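Local coordinates for methyltransferase domain-containing protein (Serratia marcescens, PDB 7CLU) that probably transfers a methyl group from S-adenosyl-L-methionine to a hydroxyl group of an intermediate in the synthesis of the red pigment prodigiosin, at residues R270-E275 with R331-G336; V161-F166 with M325-P330. All coordinates share one frame; numbering follows the deposited sequence.

Contact 1 of 2, residues R270-E275 with R331-G336; sequences RFIASE and RTLIVG
Ser274 holds OG between its backbone N and carbonyl carbon (chi1 48°), while Arg331 sets CG anti to its own carbonyl carbon (chi1 -63°) and runs extended to NE. CD of Arg331 lies 3.5 Å from Ser274 CB, and NH1 donates to Ser274 OG at 3.0 Å. The hydroxyl lies in the guanidinium plane, at its edge. The same OG is bonded to His241 NE2, so two partners fix the buried hydroxyl. With the cation-pi contact of Arg331 to Phe156, the bond probably contributes to positioning this arginine, seen to bind S-adenosyl-L-homocysteine.

Strands 270-275 and 332-336, the second starting just after Arg331, run antiparallel, 4.6 Å apart at their axes. Phe271 with Gly336, Ala273 with Ile334 and Glu275 with Thr332 are hydrogen-bonded pairs, each closed by two N-H to O bonds; the one from Thr332 N to Glu275 O measures 2.7 Å. On the face with Ser274, Ile272 and Val335 lie side by side, Ile272 CG1 against Val335 CG2 at 3.9 Å, and Leu333 sets CD2 against both Ile272 CG2 and Ser274 CB. Farther along, the CD of Arg270 lies 3.8 Å from Val335 CG1, and its NE forms a salt bridge with Glu337. On the other face Ile334 CD1 touches CB and CG of Glu275, whose carboxylate accepts the backbone N-H groups of Leu246 and His247, the predicted proton acceptor.

This is the end of the class I methyltransferase Rossmann-like sheet (order 3-2-1-4-5-7-6), where the reversed strand 332-337 lies between 270-275 and the edge strand 322-326. Helix 154-163 packs through Phe156 and Phe160 on the face of Ser274 and Leu333, Phe314 of helix 307-316 meets the Phe271 ring on the other, and strand 239-243 continues the sheet beyond 270-275.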
ATOM      1  N   ARG A 270      -7.477 -36.886  17.512  1.00 31.14           N
ATOM      2  CA  ARG A 270      -8.086 -35.693  16.941  1.00 30.49           C
ATOM      3  C   ARG A 270      -7.011 -34.783  16.354  1.00 26.26           C
ATOM      4  O   ARG A 270      -5.919 -34.653  16.918  1.00 26.14           O
ATOM      5  CB  ARG A 270      -8.883 -34.927  17.998  1.00 29.16           C
ATOM      6  CG  ARG A 270      -9.632 -33.712  17.468  1.00 32.15           C
ATOM      7  CD  ARG A 270     -10.590 -33.159  18.523  1.00 31.96           C
ATOM      8  NE  ARG A 270     -11.775 -34.000  18.638  1.00 36.07           N
ATOM      9  CZ  ARG A 270     -12.716 -33.875  19.569  1.00 36.53           C
ATOM     10  NH1 ARG A 270     -12.626 -32.929  20.507  1.00 34.01           N
ATOM     11  NH2 ARG A 270     -13.752 -34.708  19.561  1.00 38.65           N
ATOM     12  N   PHE A 271      -7.322 -34.157  15.224  1.00 28.02           N
ATOM     13  CA  PHE A 271      -6.413 -33.205  14.598  1.00 28.92           C
ATOM     14  C   PHE A 271      -7.156 -31.904  14.334  1.00 27.13           C
ATOM     15  O   PHE A 271      -8.309 -31.911  13.896  1.00 29.93           O
ATOM     16  CB  PHE A 271      -5.811 -33.749  13.299  1.00 24.96           C
ATOM     17  CG  PHE A 271      -5.078 -32.703  12.496  1.00 25.38           C
ATOM     18  CD1 PHE A 271      -3.860 -32.203  12.931  1.00 22.10           C
ATOM     19  CD2 PHE A 271      -5.619 -32.201  11.327  1.00 28.77           C
ATOM     20  CE1 PHE A 271      -3.192 -31.229  12.209  1.00 22.32           C
ATOM     21  CE2 PHE A 271      -4.958 -31.229  10.610  1.00 23.67           C
ATOM     22  CZ  PHE A 271      -3.746 -30.744  11.060  1.00 21.06           C
ATOM     23  N   ILE A 272      -6.502 -30.788  14.627  1.00 22.70           N
ATOM     24  CA  ILE A 272      -7.071 -29.473  14.400  1.00 24.88           C
ATOM     25  C   ILE A 272      -6.071 -28.644  13.604  1.00 21.26           C
ATOM     26  O   ILE A 272      -4.908 -28.532  13.995  1.00 22.68           O
ATOM     27  CB  ILE A 272      -7.395 -28.747  15.715  1.00 23.45           C
ATOM     28  CG1 ILE A 272      -8.325 -29.577  16.617  1.00 26.18           C
ATOM     29  CG2 ILE A 272      -7.952 -27.376  15.397  1.00 20.95           C
ATOM     30  CD1 ILE A 272      -8.720 -28.857  17.946  1.00 25.71           C
ATOM     31  N   ALA A 273      -6.521 -28.048  12.513  1.00 23.46           N
ATOM     32  CA  ALA A 273      -5.766 -27.003  11.833  1.00 25.92           C
ATOM     33  C   ALA A 273      -6.460 -25.676  12.099  1.00 21.94           C
ATOM     34  O   ALA A 273      -7.668 -25.575  11.888  1.00 26.47           O
ATOM     35  CB  ALA A 273      -5.701 -27.252  10.330  1.00 22.04           C
ATOM     36  N   SER A 274      -5.714 -24.669  12.545  1.00 22.97           N
ATOM     37  CA  SER A 274      -6.264 -23.324  12.665  1.00 22.93           C
ATOM     38  C   SER A 274      -5.912 -22.554  11.393  1.00 26.60           C
ATOM     39  O   SER A 274      -4.751 -22.528  10.988  1.00 27.54           O
ATOM     40  CB  SER A 274      -5.748 -22.591  13.911  1.00 27.38           C
ATOM     41  OG  SER A 274      -4.346 -22.668  14.091  1.00 24.52           O
ATOM     42  N   GLU A 275      -6.929 -21.993  10.737  1.00 26.75           N
ATOM     43  CA  GLU A 275      -6.732 -21.234   9.507  1.00 30.31           C
ATOM     44  C   GLU A 275      -7.643 -20.018   9.545  1.00 27.82           C
ATOM     45  O   GLU A 275      -8.455 -19.853  10.467  1.00 23.16           O
ATOM     46  CB  GLU A 275      -7.016 -22.068   8.238  1.00 25.11           C
ATOM     47  CG  GLU A 275      -6.169 -23.323   8.075  1.00 26.54           C
ATOM     48  CD  GLU A 275      -4.804 -23.021   7.498  1.00 27.35           C
ATOM     49  OE1 GLU A 275      -4.725 -22.188   6.563  1.00 27.09           O
ATOM     50  OE2 GLU A 275      -3.814 -23.615   7.984  1.00 25.65           O
ATOM     51  N   ARG A 331      -8.780 -16.790  13.898  1.00 25.98           N
ATOM     52  CA  ARG A 331      -8.684 -18.087  13.235  1.00 26.12           C
ATOM     53  C   ARG A 331      -9.977 -18.884  13.400  1.00 27.13           C
ATOM     54  O   ARG A 331     -10.806 -18.609  14.268  1.00 29.89           O
ATOM     55  CB  ARG A 331      -7.497 -18.904  13.768  1.00 20.61           C
ATOM     56  CG  ARG A 331      -6.152 -18.263  13.496  1.00 22.97           C
ATOM     57  CD  ARG A 331      -4.992 -19.204  13.709  1.00 24.82           C
ATOM     58  NE  ARG A 331      -3.752 -18.459  13.871  1.00 25.32           N
ATOM     59  CZ  ARG A 331      -2.565 -19.008  14.081  1.00 25.79           C
ATOM     60  NH1 ARG A 331      -2.444 -20.330  14.158  1.00 24.59           N
ATOM     61  NH2 ARG A 331      -1.504 -18.227  14.240  1.00 26.53           N
ATOM     62  N   THR A 332     -10.132 -19.872  12.526  1.00 22.35           N
ATOM     63  CA  THR A 332     -11.212 -20.840  12.539  1.00 27.92           C
ATOM     64  C   THR A 332     -10.592 -22.229  12.655  1.00 27.52           C
ATOM     65  O   THR A 332      -9.565 -22.510  12.036  1.00 27.04           O
ATOM     66  CB  THR A 332     -12.040 -20.712  11.253  1.00 28.88           C
ATOM     67  OG1 THR A 332     -12.582 -19.389  11.181  1.00 30.04           O
ATOM     68  CG2 THR A 332     -13.159 -21.709  11.221  1.00 33.90           C
ATOM     69  N   LEU A 333     -11.198 -23.096  13.454  1.00 30.73           N
ATOM     70  CA  LEU A 333     -10.654 -24.433  13.671  1.00 30.41           C
ATOM     71  C   LEU A 333     -11.284 -25.405  12.681  1.00 28.68           C
ATOM     72  O   LEU A 333     -12.513 -25.458  12.541  1.00 30.52           O
ATOM     73  CB  LEU A 333     -10.900 -24.905  15.114  1.00 25.46           C
ATOM     74  CG  LEU A 333     -10.332 -24.092  16.278  1.00 30.00           C
ATOM     75  CD1 LEU A 333     -10.511 -24.849  17.584  1.00 30.09           C
ATOM     76  CD2 LEU A 333      -8.859 -23.676  16.082  1.00 24.77           C
ATOM     77  N   ILE A 334     -10.446 -26.154  11.975  1.00 26.32           N
ATOM     78  CA  ILE A 334     -10.903 -27.269  11.161  1.00 26.24           C
ATOM     79  C   ILE A 334     -10.469 -28.536  11.886  1.00 28.37           C
ATOM     80  O   ILE A 334      -9.290 -28.693  12.216  1.00 27.37           O
ATOM     81  CB  ILE A 334     -10.362 -27.190   9.724  1.00 23.85           C
ATOM     82  CG1 ILE A 334     -10.778 -25.849   9.102  1.00 25.99           C
ATOM     83  CG2 ILE A 334     -10.950 -28.280   8.900  1.00 26.49           C
ATOM     84  CD1 ILE A 334      -9.619 -25.000   8.622  1.00 32.27           C
ATOM     85  N   VAL A 335     -11.437 -29.405  12.194  1.00 28.77           N
ATOM     86  CA  VAL A 335     -11.268 -30.488  13.157  1.00 26.30           C
ATOM     87  C   VAL A 335     -11.687 -31.799  12.507  1.00 29.35           C
ATOM     88  O   VAL A 335     -12.697 -31.851  11.796  1.00 30.72           O
ATOM     89  CB  VAL A 335     -12.113 -30.239  14.427  1.00 31.31           C
ATOM     90  CG1 VAL A 335     -11.911 -31.350  15.455  1.00 27.39           C
ATOM     91  CG2 VAL A 335     -11.816 -28.859  15.008  1.00 33.70           C
ATOM     92  N   GLY A 336     -10.931 -32.861  12.777  1.00 35.72           N
ATOM     93  CA  GLY A 336     -11.286 -34.184  12.290  1.00 34.59           C
ATOM     94  C   GLY A 336     -10.670 -35.255  13.165  1.00 35.84           C
ATOM     95  O   GLY A 336      -9.739 -34.994  13.937  1.00 32.95           O
TER

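Contact 2 of 2, residues V161-F166 with M325-P330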
ATOM      1  N   VAL A 161      -7.515 -21.405  23.901  1.00 26.92           N
ATOM      2  CA  VAL A 161      -7.435 -21.906  25.273  1.00 31.59           C
ATOM      3  C   VAL A 161      -8.784 -21.792  25.978  1.00 34.90           C
ATOM      4  O   VAL A 161      -9.158 -22.665  26.770  1.00 34.08           O
ATOM      5  CB  VAL A 161      -6.328 -21.167  26.050  1.00 29.73           C
ATOM      6  CG1 VAL A 161      -6.279 -21.637  27.488  1.00 33.49           C
ATOM      7  CG2 VAL A 161      -4.980 -21.389  25.392  1.00 32.67           C
ATOM      8  N   ARG A 162      -9.547 -20.730  25.689  1.00 37.13           N
ATOM      9  CA  ARG A 162     -10.776 -20.467  26.439  1.00 37.87           C
ATOM     10  C   ARG A 162     -11.975 -21.227  25.867  1.00 38.24           C
ATOM     11  O   ARG A 162     -12.774 -21.778  26.630  1.00 38.73           O
ATOM     12  CB  ARG A 162     -11.045 -18.960  26.460  1.00 37.07           C
ATOM     13  CG  ARG A 162     -12.169 -18.482  27.374  1.00 44.50           C
ATOM     14  CD  ARG A 162     -13.429 -18.153  26.592  1.00 47.16           C
ATOM     15  NE  ARG A 162     -13.241 -17.019  25.679  1.00 55.84           N
ATOM     16  CZ  ARG A 162     -14.165 -16.576  24.821  1.00 56.03           C
ATOM     17  NH1 ARG A 162     -15.350 -17.175  24.743  1.00 51.97           N
ATOM     18  NH2 ARG A 162     -13.900 -15.541  24.026  1.00 57.27           N
ATOM     19  N   ASP A 163     -12.109 -21.283  24.536  1.00 30.29           N
ATOM     20  CA  ASP A 163     -13.286 -21.849  23.881  1.00 34.49           C
ATOM     21  C   ASP A 163     -13.189 -23.342  23.587  1.00 38.42           C
ATOM     22  O   ASP A 163     -14.224 -23.968  23.323  1.00 39.97           O
ATOM     23  CB  ASP A 163     -13.566 -21.116  22.565  1.00 38.62           C
ATOM     24  CG  ASP A 163     -14.022 -19.699  22.787  1.00 40.05           C
ATOM     25  OD1 ASP A 163     -13.999 -19.277  23.951  1.00 43.29           O
ATOM     26  OD2 ASP A 163     -14.393 -19.009  21.815  1.00 41.80           O
ATOM     27  N   TYR A 164     -12.000 -23.929  23.605  1.00 33.35           N
ATOM     28  CA  TYR A 164     -11.851 -25.354  23.351  1.00 35.00           C
ATOM     29  C   TYR A 164     -11.408 -26.047  24.629  1.00 33.09           C
ATOM     30  O   TYR A 164     -10.532 -25.553  25.344  1.00 33.38           O
ATOM     31  CB  TYR A 164     -10.851 -25.629  22.230  1.00 31.26           C
ATOM     32  CG  TYR A 164     -10.693 -27.104  21.901  1.00 32.31           C
ATOM     33  CD1 TYR A 164      -9.828 -27.909  22.632  1.00 31.32           C
ATOM     34  CD2 TYR A 164     -11.411 -27.687  20.858  1.00 31.15           C
ATOM     35  CE1 TYR A 164      -9.683 -29.259  22.342  1.00 31.73           C
ATOM     36  CE2 TYR A 164     -11.264 -29.041  20.548  1.00 33.49           C
ATOM     37  CZ  TYR A 164     -10.397 -29.819  21.293  1.00 33.08           C
ATOM     38  OH  TYR A 164     -10.252 -31.162  21.008  1.00 31.91           O
ATOM     39  N   ASP A 165     -12.069 -27.167  24.928  1.00 39.29           N
ATOM     40  CA  ASP A 165     -11.826 -27.938  26.175  1.00 37.15           C
ATOM     41  C   ASP A 165     -10.586 -28.825  26.031  1.00 35.67           C
ATOM     42  O   ASP A 165     -10.724 -29.943  25.530  1.00 33.47           O
ATOM     43  CB  ASP A 165     -13.050 -28.776  26.545  1.00 43.16           C
ATOM     44  CG  ASP A 165     -13.007 -29.273  27.975  1.00 39.65           C
ATOM     45  OD1 ASP A 165     -12.065 -28.894  28.694  1.00 41.67           O
ATOM     46  OD2 ASP A 165     -13.909 -30.030  28.355  1.00 47.58           O
ATOM     47  N   PHE A 166      -9.440 -28.357  26.532  1.00 33.47           N
ATOM     48  CA  PHE A 166      -8.171 -29.127  26.454  1.00 35.93           C
ATOM     49  C   PHE A 166      -8.127 -30.193  27.555  1.00 34.96           C
ATOM     50  O   PHE A 166      -7.341 -31.145  27.439  1.00 33.64           O
ATOM     51  CB  PHE A 166      -6.965 -28.190  26.520  1.00 31.23           C
ATOM     52  CG  PHE A 166      -6.670 -27.484  25.222  1.00 31.39           C
ATOM     53  CD1 PHE A 166      -5.866 -28.071  24.261  1.00 27.88           C
ATOM     54  CD2 PHE A 166      -7.208 -26.237  24.955  1.00 32.15           C
ATOM     55  CE1 PHE A 166      -5.602 -27.424  23.067  1.00 27.86           C
ATOM     56  CE2 PHE A 166      -6.942 -25.590  23.761  1.00 29.13           C
ATOM     57  CZ  PHE A 166      -6.141 -26.186  22.818  1.00 28.10           C
ATOM     58  N   MET A 325     -15.110 -25.594  13.809  1.00 35.77           N
ATOM     59  CA  MET A 325     -15.342 -25.137  15.169  1.00 38.10           C
ATOM     60  C   MET A 325     -14.944 -23.670  15.220  1.00 37.87           C
ATOM     61  O   MET A 325     -13.762 -23.335  15.066  1.00 34.00           O
ATOM     62  CB  MET A 325     -14.559 -25.970  16.182  1.00 35.91           C
ATOM     63  CG  MET A 325     -14.772 -25.543  17.616  1.00 33.94           C
ATOM     64  SD  MET A 325     -14.040 -26.718  18.756  0.44 39.48           S
ATOM     65  CE  MET A 325     -14.468 -28.267  17.950  1.00 34.36           C
ATOM     66  N   LYS A 326     -15.931 -22.803  15.407  1.00 40.70           N
ATOM     67  CA  LYS A 326     -15.677 -21.382  15.553  1.00 35.50           C
ATOM     68  C   LYS A 326     -15.176 -21.097  16.957  1.00 39.15           C
ATOM     69  O   LYS A 326     -15.642 -21.695  17.929  1.00 38.18           O
ATOM     70  CB  LYS A 326     -16.946 -20.583  15.277  1.00 38.93           C
ATOM     71  CG  LYS A 326     -17.467 -20.709  13.861  1.00 35.81           C
ATOM     72  CD  LYS A 326     -18.821 -20.044  13.726  1.00 45.85           C
ATOM     73  CE  LYS A 326     -18.885 -19.163  12.490  1.00 46.73           C
ATOM     74  NZ  LYS A 326     -19.924 -18.086  12.592  1.00 47.51           N
ATOM     75  N   ILE A 327     -14.201 -20.192  17.057  1.00 38.34           N
ATOM     76  CA  ILE A 327     -13.660 -19.752  18.338  1.00 34.67           C
ATOM     77  C   ILE A 327     -13.418 -18.250  18.255  1.00 34.40           C
ATOM     78  O   ILE A 327     -13.342 -17.666  17.167  1.00 34.43           O
ATOM     79  CB  ILE A 327     -12.346 -20.486  18.722  1.00 33.51           C
ATOM     80  CG1 ILE A 327     -11.309 -20.368  17.597  1.00 31.08           C
ATOM     81  CG2 ILE A 327     -12.590 -21.957  19.047  1.00 35.13           C
ATOM     82  CD1 ILE A 327      -9.906 -20.666  18.056  1.00 28.43           C
ATOM     83  N   ALA A 328     -13.284 -17.625  19.421  1.00 31.30           N
ATOM     84  CA  ALA A 328     -12.882 -16.226  19.451  1.00 37.22           C
ATOM     85  C   ALA A 328     -11.510 -16.064  18.802  1.00 36.66           C
ATOM     86  O   ALA A 328     -10.676 -16.976  18.810  1.00 33.80           O
ATOM     87  CB  ALA A 328     -12.849 -15.693  20.886  1.00 35.64           C
ATOM     88  N   GLY A 329     -11.274 -14.879  18.243  1.00 32.97           N
ATOM     89  CA  GLY A 329     -10.024 -14.606  17.572  1.00 29.74           C
ATOM     90  C   GLY A 329     -10.168 -14.676  16.070  1.00 24.65           C
ATOM     91  O   GLY A 329     -11.246 -14.940  15.538  1.00 28.99           O
ATOM     92  N   PRO A 330      -9.077 -14.418  15.350  1.00 25.68           N
ATOM     93  CA  PRO A 330      -9.166 -14.353  13.888  1.00 29.04           C
ATOM     94  C   PRO A 330      -9.099 -15.707  13.193  1.00 27.79           C
ATOM     95  O   PRO A 330      -9.338 -15.763  11.977  1.00 29.09           O
ATOM     96  CB  PRO A 330      -7.961 -13.480  13.508  1.00 25.76           C
ATOM     97  CG  PRO A 330      -6.953 -13.745  14.578  1.00 28.25           C
ATOM     98  CD  PRO A 330      -7.743 -14.041  15.850  1.00 29.07           C
TER
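A methionine sulfur lies in the plane of a tyrosine ring here: Met325 SD comes up to the edge of Tyr164, 85° off the ring normal and 3.5 Å from CD2. This Met-aromatic contact joins the residue just after helix 154-163 to the edge strand 322-326 of the Rossmann-like methyltransferase sheet. Tyr164 is the first residue to leave the helical conformation, and with CG anti to the backbone N (chi1 -178°) its ring is carried out to Met325. The two side chains cross at about a right angle; SD is also 4.0 Å from Tyr164 CE2, with Met325 CE a little farther from the same atom. At the far end of the ring, the tyrosine hydroxyl is hydrogen-bonded to His169.

Just before the tyrosine, Asp163 reaches across to the loop that leads from the edge strand into strand 332-337. Its CB packs on Ile327 CG2 at 3.7 Å, and the Ile327 side chain also touches Phe156 and Phe160 of the same helix. Asp163 OD1 forms a 2.6 Å salt bridge with Arg162 NH1, and the Arg162 guanidinium has Asp163 CG over one face, offset toward its rim, and Ala328 CB near NH2. The charge of Arg162 thus probably steadies the aspartate that grips the loop: Ala328 N donates to Asp163 OD2 at 3.0 Å, approaching from above the carboxylate plane.

How the contacts relate
Contacts 1 and 2 have centres 10 Å apart and share the hairpin of strands 322-326 and 332-337, so the loop held in contact 2 leads straight into Arg331 of contact 1. The backbone joins them through Met325 N and Leu333 O, 2.9 Å apart and probably hydrogen-bonded. Side chains add a second seam: Tyr164 OH lies 3.0 Å from Arg270 NH1, also a probable hydrogen bond, and Tyr164 CE2 packs on Ile272 CD1 at 3.6 Å. Toward the cofactor site, Leu333 CD2 meets Ile327 CD1 at 3.7 Å. Ile327 comes within about 5 Å of the Arg331 side chain, and Glu275 within about 4 Å of that of His247.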